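PDB 1KOE: endostatin from Mus musculus, which inhibits angiogenesis as the C-terminal, heparin-binding non-collagenous fragment of the collagen XVIII alpha1 chain. Local coordinates for residues F25-Q30 and V165-N170; Q29-V34 and F95-R100; I65-L68 and V72-P75. All coordinates share one frame; numbering follows the deposited sequence.

Helix 19-33 is held against the rest of endostatin by two quite different means. Contact 1 is buried and covalent, a disulfide to strand 166-169 of the five-stranded mixed sheet. Contact 2, about 9 Å away between centres, uses the end of the same helix and is only partly buried: an aromatic ring from a loop packs on it without any hydrogen bond, and that ring also touches the sulfur of Cys167. Contact 3 is buried too, yet it relies on backbone hydrogen bonds between strands 65-66 and 72-74 at one edge of the sheet that contact 1 reaches. Leu68 and Asn67 of its first segment pack against the loop of contact 2.

Contact 1: residues F25-Q30 and V165-N170; sequences FQCFQQ and VLCIEN
Cys27 and Cys167 are joined by a disulfide, with SG of Cys27 2.0 Å from SG of Cys167, and this bond is nearly the whole of the contact between residues 25-30 and 165-170. Ahead of it on the helix, Gln26 sends its amide away from the strand and along the helix surface, where its OE1 accepts a hydrogen bond from NE2 of Gln30 one turn later at 3.1 Å; the bond is bent, with an N-H...O angle of 138°. Cys27 itself points at the strand. Both cysteines carry SG anti to their own carbonyl carbon, and CB of Cys27 lies 3.7 Å from CB of Cys167. The central torsion of the bridge is -84°, close to the relaxed right angle of a disulfide. SG of Cys27 also comes within 4.3 Å of the carbonyl O of Leu166. Gln30, one turn further on, faces the strand too, but its OE1 is taken by the backbone N of Asn10. As a worked case of covalent cross-linking, the bridge ties residues 140 positions apart, within a domain whose family belongs to the C-type lectin clan. Strand 166-169 runs between strands 4-8 and 40-42, with Cys167 bonded through its backbone to Val7. Cys27 packs on Ala42, and Cys167 points to the helix while Leu166 and Ile168 point away, which sets the helix against one face of the mixed sheet.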
loop_
_atom_site.group_PDB
_atom_site.type_symbol
_atom_site.label_atom_id
_atom_site.label_comp_id
_atom_site.label_asym_id
_atom_site.label_seq_id
_atom_site.Cartn_x
_atom_site.Cartn_y
_atom_site.Cartn_z
ATOM N N PHE A 25 -6.990 10.911 1.198
ATOM C CA PHE A 25 -8.358 11.298 0.857
ATOM C C PHE A 25 -8.963 10.301 -0.161
ATOM O O PHE A 25 -10.157 9.979 -0.109
ATOM C CB PHE A 25 -8.392 12.730 0.315
ATOM C CG PHE A 25 -9.771 13.221 0.018
ATOM C CD1 PHE A 25 -10.790 13.074 0.953
ATOM C CD2 PHE A 25 -10.054 13.839 -1.186
ATOM C CE1 PHE A 25 -12.092 13.551 0.687
ATOM C CE2 PHE A 25 -11.342 14.316 -1.462
ATOM C CZ PHE A 25 -12.359 14.171 -0.525
ATOM N N GLN A 26 -8.147 9.828 -1.107
ATOM C CA GLN A 26 -8.624 8.847 -2.084
ATOM C C GLN A 26 -9.054 7.564 -1.355
ATOM O O GLN A 26 -10.115 7.013 -1.656
ATOM C CB GLN A 26 -7.548 8.561 -3.135
ATOM C CG GLN A 26 -7.413 9.668 -4.169
ATOM C CD GLN A 26 -8.733 9.942 -4.884
ATOM O OE1 GLN A 26 -9.330 9.036 -5.479
ATOM N NE2 GLN A 26 -9.217 11.184 -4.795
ATOM N N CYS A 27 -8.236 7.097 -0.409
ATOM C CA CYS A 27 -8.572 5.906 0.374
ATOM C C CYS A 27 -9.907 6.113 1.109
ATOM O O CYS A 27 -10.755 5.214 1.149
ATOM C CB CYS A 27 -7.471 5.592 1.390
ATOM S SG CYS A 27 -5.934 4.943 0.651
ATOM N N PHE A 28 -10.076 7.293 1.694
ATOM C CA PHE A 28 -11.302 7.647 2.418
ATOM C C PHE A 28 -12.517 7.603 1.487
ATOM O O PHE A 28 -13.532 6.958 1.783
ATOM C CB PHE A 28 -11.163 9.061 3.018
ATOM C CG PHE A 28 -12.434 9.586 3.648
ATOM C CD1 PHE A 28 -13.362 10.292 2.889
ATOM C CD2 PHE A 28 -12.703 9.360 4.998
ATOM C CE1 PHE A 28 -14.549 10.765 3.465
ATOM C CE2 PHE A 28 -13.895 9.835 5.582
ATOM C CZ PHE A 28 -14.805 10.530 4.806
ATOM N N GLN A 29 -12.410 8.290 0.353
ATOM C CA GLN A 29 -13.503 8.351 -0.607
ATOM C C GLN A 29 -13.904 6.994 -1.167
ATOM O O GLN A 29 -15.094 6.636 -1.186
ATOM C CB GLN A 29 -13.145 9.281 -1.767
ATOM C CG GLN A 29 -13.265 10.734 -1.413
ATOM C CD GLN A 29 -14.711 11.124 -1.063
ATOM O OE1 GLN A 29 -15.415 11.707 -1.889
ATOM N NE2 GLN A 29 -15.157 10.795 0.154
ATOM N N GLN A 30 -12.914 6.214 -1.585
ATOM C CA GLN A 30 -13.210 4.928 -2.188
ATOM C C GLN A 30 -13.754 3.877 -1.238
ATOM O O GLN A 30 -14.608 3.066 -1.627
ATOM C CB GLN A 30 -12.010 4.459 -2.990
ATOM C CG GLN A 30 -11.742 5.425 -4.116
ATOM C CD GLN A 30 -10.593 5.012 -5.017
ATOM O OE1 GLN A 30 -10.264 3.830 -5.115
ATOM N NE2 GLN A 30 -9.994 5.984 -5.702
ATOM N N VAL A 165 -1.645 1.616 -5.727
ATOM C CA VAL A 165 -1.533 2.242 -4.425
ATOM C C VAL A 165 -2.508 1.491 -3.532
ATOM O O VAL A 165 -3.678 1.280 -3.920
ATOM C CB VAL A 165 -1.897 3.741 -4.468
ATOM C CG1 VAL A 165 -1.884 4.310 -3.052
ATOM C CG2 VAL A 165 -0.890 4.498 -5.364
ATOM N N LEU A 166 -2.022 1.068 -2.364
ATOM C CA LEU A 166 -2.848 0.342 -1.399
ATOM C C LEU A 166 -3.313 1.226 -0.231
ATOM O O LEU A 166 -2.686 2.252 0.092
ATOM C CB LEU A 166 -2.067 -0.854 -0.831
ATOM C CG LEU A 166 -1.506 -1.841 -1.864
ATOM C CD1 LEU A 166 -0.713 -2.926 -1.145
ATOM C CD2 LEU A 166 -2.631 -2.435 -2.692
ATOM N N CYS A 167 -4.406 0.802 0.402
ATOM C CA CYS A 167 -4.979 1.473 1.566
ATOM C C CYS A 167 -5.103 0.396 2.636
ATOM O O CYS A 167 -5.522 -0.736 2.346
ATOM C CB CYS A 167 -6.384 2.011 1.276
ATOM S SG CYS A 167 -6.501 3.142 -0.132
ATOM N N ILE A 168 -4.708 0.743 3.849
ATOM C CA ILE A 168 -4.765 -0.179 4.969
ATOM C C ILE A 168 -5.714 0.338 6.055
ATOM O O ILE A 168 -5.729 1.533 6.372
ATOM C CB ILE A 168 -3.321 -0.437 5.574
ATOM C CG1 ILE A 168 -3.384 -1.345 6.818
ATOM C CG2 ILE A 168 -2.598 0.897 5.884
ATOM C CD1 ILE A 168 -3.689 -2.803 6.532
ATOM N N GLU A 169 -6.550 -0.564 6.565
ATOM C CA GLU A 169 -7.484 -0.270 7.660
ATOM C C GLU A 169 -6.572 -0.090 8.875
ATOM O O GLU A 169 -5.821 -1.002 9.227
ATOM C CB GLU A 169 -8.402 -1.464 7.835
ATOM C CG GLU A 169 -9.653 -1.178 8.599
ATOM C CD GLU A 169 -10.643 -2.329 8.517
ATOM O OE1 GLU A 169 -10.296 -3.393 7.958
ATOM O OE2 GLU A 169 -11.781 -2.180 9.007
ATOM N N ASN A 170 -6.630 1.071 9.522
ATOM C CA ASN A 170 -5.683 1.340 10.602
ATOM C C ASN A 170 -5.944 0.793 11.993
ATOM O O ASN A 170 -5.088 0.877 12.872
ATOM C CB ASN A 170 -5.288 2.825 10.635
ATOM C CG ASN A 170 -6.340 3.711 11.273
ATOM O OD1 ASN A 170 -6.046 4.856 11.641
ATOM N ND2 ASN A 170 -7.567 3.202 11.421
#

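Contact 2: residues Q29-V34 and F95-R100; sequences QQARAV and FSFDGR
Phe97 lays its ring against the last turn of helix 19-33 and the residue after it, touching Gln30, Ala31 and Val34, and the loop that carries it is held in shape by its own side chains. At Ser96, OG takes part in two hydrogen bonds: it accepts from the backbone N of Arg100 and donates to OD1 of Asp98 at 2.7 Å. Phe97 leaves toward the helix, where a chi1 of -75° brings one ring face under the peptide linking Gln30 to Ala31; C of Gln30 and N of Ala31 both stand 3.9 Å above the ring plane of Phe97, offset toward its rim. CD2 of Phe97 meets CB of Gln30 at 3.5 Å, and CE1 of Phe97 lies 3.6 Å from CB of Ala31. The amide of Gln30, held by its bond to Asn10, stands almost upright to the ring, the planes 81° apart. Val34 approaches the ring obliquely with CG2, 4.0 Å from CD1 of Phe97, and rests CG1 near the carbonyl O of Phe97. Residues 96-99 form a type I beta turn, closed by Gly99 N bonding to Ser96 O; it belongs to the long loop between helix 77-80 and strand 112-114. Asp98 is gripped side-on by Arg100 in a salt bridge. NE of Arg100 reaches OD1 of Asp98 at 2.8 Å, in the guanidinium plane; NH2 of Arg100 meets the syn lone pair of OD2 of Asp98 at 2.8 Å, but OD2 is tilted from that plane and the N-H is more bent. Ser96 OG and Arg100 NE come to OD1 from opposite faces of the carboxylate, which should limit its rotation. Asn10 also joins this loop, its OD1 accepting from the backbone N of Asp98 and its carbonyl O from NH2 of Arg100.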
loop_
_atom_site.group_PDB
_atom_site.type_symbol
_atom_site.label_atom_id
_atom_site.label_comp_id
_atom_site.label_asym_id
_atom_site.label_seq_id
_atom_site.Cartn_x
_atom_site.Cartn_y
_atom_site.Cartn_z
ATOM N N GLN A 29 -12.410 8.290 0.353
ATOM C CA GLN A 29 -13.503 8.351 -0.607
ATOM C C GLN A 29 -13.904 6.994 -1.167
ATOM O O GLN A 29 -15.094 6.636 -1.186
ATOM C CB GLN A 29 -13.145 9.281 -1.767
ATOM C CG GLN A 29 -13.265 10.734 -1.413
ATOM C CD GLN A 29 -14.711 11.124 -1.063
ATOM O OE1 GLN A 29 -15.415 11.707 -1.889
ATOM N NE2 GLN A 29 -15.157 10.795 0.154
ATOM N N GLN A 30 -12.914 6.214 -1.585
ATOM C CA GLN A 30 -13.210 4.928 -2.188
ATOM C C GLN A 30 -13.754 3.877 -1.238
ATOM O O GLN A 30 -14.608 3.066 -1.627
ATOM C CB GLN A 30 -12.010 4.459 -2.990
ATOM C CG GLN A 30 -11.742 5.425 -4.116
ATOM C CD GLN A 30 -10.593 5.012 -5.017
ATOM O OE1 GLN A 30 -10.264 3.830 -5.115
ATOM N NE2 GLN A 30 -9.994 5.984 -5.702
ATOM N N ALA A 31 -13.325 3.928 0.017
ATOM C CA ALA A 31 -13.833 2.984 1.024
ATOM C C ALA A 31 -15.307 3.316 1.333
ATOM O O ALA A 31 -16.157 2.429 1.436
ATOM C CB ALA A 31 -12.992 3.059 2.311
ATOM N N ARG A 32 -15.587 4.607 1.465
ATOM C CA ARG A 32 -16.916 5.110 1.766
ATOM C C ARG A 32 -17.900 4.745 0.653
ATOM O O ARG A 32 -19.044 4.370 0.929
ATOM C CB ARG A 32 -16.828 6.632 1.913
ATOM C CG ARG A 32 -18.055 7.326 2.414
ATOM C CD ARG A 32 -17.853 8.833 2.385
ATOM N NE ARG A 32 -18.731 9.518 3.333
ATOM C CZ ARG A 32 -18.522 9.552 4.651
ATOM N NH1 ARG A 32 -17.459 8.936 5.175
ATOM N NH2 ARG A 32 -19.380 10.187 5.451
ATOM N N ALA A 33 -17.440 4.819 -0.596
ATOM C CA ALA A 33 -18.270 4.528 -1.762
ATOM C C ALA A 33 -18.786 3.096 -1.775
ATOM O O ALA A 33 -19.848 2.829 -2.328
ATOM C CB ALA A 33 -17.503 4.816 -3.049
ATOM N N VAL A 34 -18.034 2.172 -1.180
ATOM C CA VAL A 34 -18.448 0.770 -1.149
ATOM C C VAL A 34 -18.969 0.308 0.197
ATOM O O VAL A 34 -19.037 -0.882 0.477
ATOM C CB VAL A 34 -17.340 -0.175 -1.687
ATOM C CG1 VAL A 34 -17.040 0.192 -3.125
ATOM C CG2 VAL A 34 -16.067 -0.091 -0.844
ATOM N N PHE A 95 -7.400 -7.153 -4.157
ATOM C CA PHE A 95 -8.537 -6.543 -4.853
ATOM C C PHE A 95 -8.633 -5.033 -4.589
ATOM O O PHE A 95 -8.266 -4.552 -3.508
ATOM C CB PHE A 95 -9.856 -7.179 -4.375
ATOM C CG PHE A 95 -9.970 -8.629 -4.696
ATOM C CD1 PHE A 95 -10.476 -9.035 -5.917
ATOM C CD2 PHE A 95 -9.558 -9.593 -3.790
ATOM C CE1 PHE A 95 -10.562 -10.396 -6.237
ATOM C CE2 PHE A 95 -9.643 -10.939 -4.106
ATOM C CZ PHE A 95 -10.146 -11.336 -5.336
ATOM N N SER A 96 -9.136 -4.308 -5.585
ATOM C CA SER A 96 -9.388 -2.879 -5.453
ATOM C C SER A 96 -10.741 -2.766 -4.715
ATOM O O SER A 96 -11.436 -3.787 -4.532
ATOM C CB SER A 96 -9.494 -2.255 -6.833
ATOM O OG SER A 96 -10.538 -2.858 -7.568
ATOM N N PHE A 97 -11.132 -1.546 -4.336
ATOM C CA PHE A 97 -12.393 -1.328 -3.615
ATOM C C PHE A 97 -13.594 -1.818 -4.413
ATOM O O PHE A 97 -14.534 -2.388 -3.839
ATOM C CB PHE A 97 -12.569 0.152 -3.253
ATOM C CG PHE A 97 -11.708 0.592 -2.108
ATOM C CD1 PHE A 97 -12.054 0.256 -0.794
ATOM C CD2 PHE A 97 -10.532 1.308 -2.338
ATOM C CE1 PHE A 97 -11.246 0.614 0.278
ATOM C CE2 PHE A 97 -9.710 1.680 -1.277
ATOM C CZ PHE A 97 -10.066 1.330 0.042
ATOM N N ASP A 98 -13.568 -1.618 -5.728
ATOM C CA ASP A 98 -14.679 -2.062 -6.559
ATOM C C ASP A 98 -14.639 -3.552 -6.964
ATOM O O ASP A 98 -15.360 -3.967 -7.884
ATOM C CB ASP A 98 -14.886 -1.133 -7.773
ATOM C CG ASP A 98 -13.708 -1.132 -8.740
ATOM O OD1 ASP A 98 -12.853 -2.039 -8.682
ATOM O OD2 ASP A 98 -13.638 -0.196 -9.574
ATOM N N GLY A 99 -13.773 -4.326 -6.303
ATOM C CA GLY A 99 -13.710 -5.757 -6.514
ATOM C C GLY A 99 -12.897 -6.371 -7.621
ATOM O O GLY A 99 -13.072 -7.552 -7.902
ATOM N N ARG A 100 -11.978 -5.634 -8.215
ATOM C CA ARG A 100 -11.150 -6.184 -9.281
ATOM C C ARG A 100 -9.794 -6.686 -8.787
ATOM O O ARG A 100 -9.170 -6.062 -7.913
ATOM C CB ARG A 100 -10.929 -5.131 -10.368
ATOM C CG ARG A 100 -12.173 -4.813 -11.191
ATOM C CD ARG A 100 -11.905 -3.620 -12.084
ATOM N NE ARG A 100 -11.829 -2.406 -11.291
ATOM C CZ ARG A 100 -11.140 -1.318 -11.617
ATOM N NH1 ARG A 100 -10.448 -1.271 -12.741
ATOM N NH2 ARG A 100 -11.142 -0.273 -10.807
#

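Contact 3: residues I65-L68 and V72-P75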
loop_
_atom_site.group_PDB
_atom_site.type_symbol
_atom_site.label_atom_id
_atom_site.label_comp_id
_atom_site.label_asym_id
_atom_site.label_seq_id
_atom_site.Cartn_x
_atom_site.Cartn_y
_atom_site.Cartn_z
ATOM N N ILE A 65 -3.908 -9.734 8.447
ATOM C CA ILE A 65 -4.142 -8.798 7.351
ATOM C C ILE A 65 -4.840 -9.613 6.269
ATOM O O ILE A 65 -4.347 -10.669 5.868
ATOM C CB ILE A 65 -2.816 -8.236 6.770
ATOM C CG1 ILE A 65 -1.957 -7.607 7.895
ATOM C CG2 ILE A 65 -3.109 -7.241 5.636
ATOM C CD1 ILE A 65 -2.566 -6.402 8.607
ATOM N N VAL A 66 -5.978 -9.119 5.792
ATOM C CA VAL A 66 -6.768 -9.820 4.781
ATOM C C VAL A 66 -7.093 -8.900 3.622
ATOM O O VAL A 66 -6.971 -7.676 3.738
ATOM C CB VAL A 66 -8.142 -10.359 5.374
ATOM C CG1 VAL A 66 -7.889 -11.224 6.600
ATOM C CG2 VAL A 66 -9.096 -9.207 5.720
ATOM N N ASN A 67 -7.449 -9.484 2.490
ATOM C CA ASN A 67 -7.848 -8.678 1.349
ATOM C C ASN A 67 -9.348 -8.318 1.465
ATOM O O ASN A 67 -9.996 -8.646 2.469
ATOM C CB ASN A 67 -7.481 -9.349 0.013
ATOM C CG ASN A 67 -8.220 -10.647 -0.229
ATOM O OD1 ASN A 67 -9.287 -10.896 0.338
ATOM N ND2 ASN A 67 -7.686 -11.454 -1.134
ATOM N N LEU A 68 -9.887 -7.649 0.448
ATOM C CA LEU A 68 -11.277 -7.215 0.431
ATOM C C LEU A 68 -12.261 -8.362 0.685
ATOM O O LEU A 68 -13.317 -8.155 1.289
ATOM C CB LEU A 68 -11.582 -6.570 -0.917
ATOM C CG LEU A 68 -12.992 -5.994 -1.107
ATOM C CD1 LEU A 68 -13.135 -4.736 -0.280
ATOM C CD2 LEU A 68 -13.252 -5.703 -2.585
ATOM N N VAL A 72 -6.885 -14.349 3.927
ATOM C CA VAL A 72 -5.732 -14.009 4.744
ATOM C C VAL A 72 -4.465 -13.853 3.940
ATOM O O VAL A 72 -4.108 -14.740 3.155
ATOM C CB VAL A 72 -5.530 -15.028 5.880
ATOM C CG1 VAL A 72 -4.391 -14.588 6.808
ATOM C CG2 VAL A 72 -6.834 -15.199 6.650
ATOM N N LEU A 73 -3.808 -12.706 4.125
ATOM C CA LEU A 73 -2.561 -12.371 3.417
ATOM C C LEU A 73 -1.332 -12.516 4.296
ATOM O O LEU A 73 -0.277 -12.933 3.834
ATOM C CB LEU A 73 -2.614 -10.929 2.886
ATOM C CG LEU A 73 -3.803 -10.563 1.998
ATOM C CD1 LEU A 73 -3.716 -9.104 1.648
ATOM C CD2 LEU A 73 -3.837 -11.397 0.745
ATOM N N SER A 74 -1.470 -12.161 5.562
ATOM C CA SER A 74 -0.359 -12.223 6.505
ATOM C C SER A 74 -0.941 -12.372 7.912
ATOM O O SER A 74 -2.047 -11.898 8.188
ATOM C CB SER A 74 0.476 -10.928 6.383
ATOM O OG SER A 74 1.493 -10.865 7.358
ATOM N N PRO A 75 -0.225 -13.084 8.806
ATOM C CA PRO A 75 -0.685 -13.291 10.188
ATOM C C PRO A 75 -0.771 -12.025 11.040
ATOM O O PRO A 75 -1.540 -11.967 12.008
ATOM C CB PRO A 75 0.330 -14.300 10.745
ATOM C CG PRO A 75 1.555 -14.079 9.896
ATOM C CD PRO A 75 1.003 -13.853 8.525
#
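Ile65 and Ser74 form an antiparallel hydrogen-bonded pair and Val66 and Val72 a non-hydrogen-bonded one, the register slipping by one residue between them in a classic beta bulge where Leu73 and Ser74 both face Ile65. The carbonyl O of Ile65 accepts two N-H groups: Leu73 N at 2.7 Å, in the carbonyl plane and nearly straight at 163°, and Ser74 N at 3.3 Å, tilted from that plane. In return, Ile65 N donates to Ser74 O at 2.9 Å. The extra residue, Leu73, has its CB directed at the first strand, and with chi1 near -55° the isobutyl group swings beside its own N and along that backbone. CD1 of Leu73 lies 3.9 Å from C of Val66 and 3.8 Å from N of Asn67, so the leucine packs chiefly on peptide atoms; its contact with the CG2 methyl of Ile65 is looser. On the face bearing the two valines, CG1 of Val66 meets CG2 of Val72 at 4.1 Å, the branches crossing at a slant, and also sits near CA of Val72. Ile65 and Ser74 share the other face, with CB of Ile65 4.3 Å from CB of Ser74. The OG of Ser74 is hydrogen-bonded to the carbonyl O of Ser76, while the amide of Asn67 bonds through ND2 to Glu71 OE1 in the connecting turn and to Arg93 O. Strand 4-8 flanks the first strand, where Leu6 packs on both Ile65 and Leu73, and strand 72-74 forms one edge of the sheet. In this short hairpin, then, the polar bonding across the strands is entirely backbone, two donors converging on one carbonyl, and the side chains add apolar contacts while their polar groups bond outside the pair of segments.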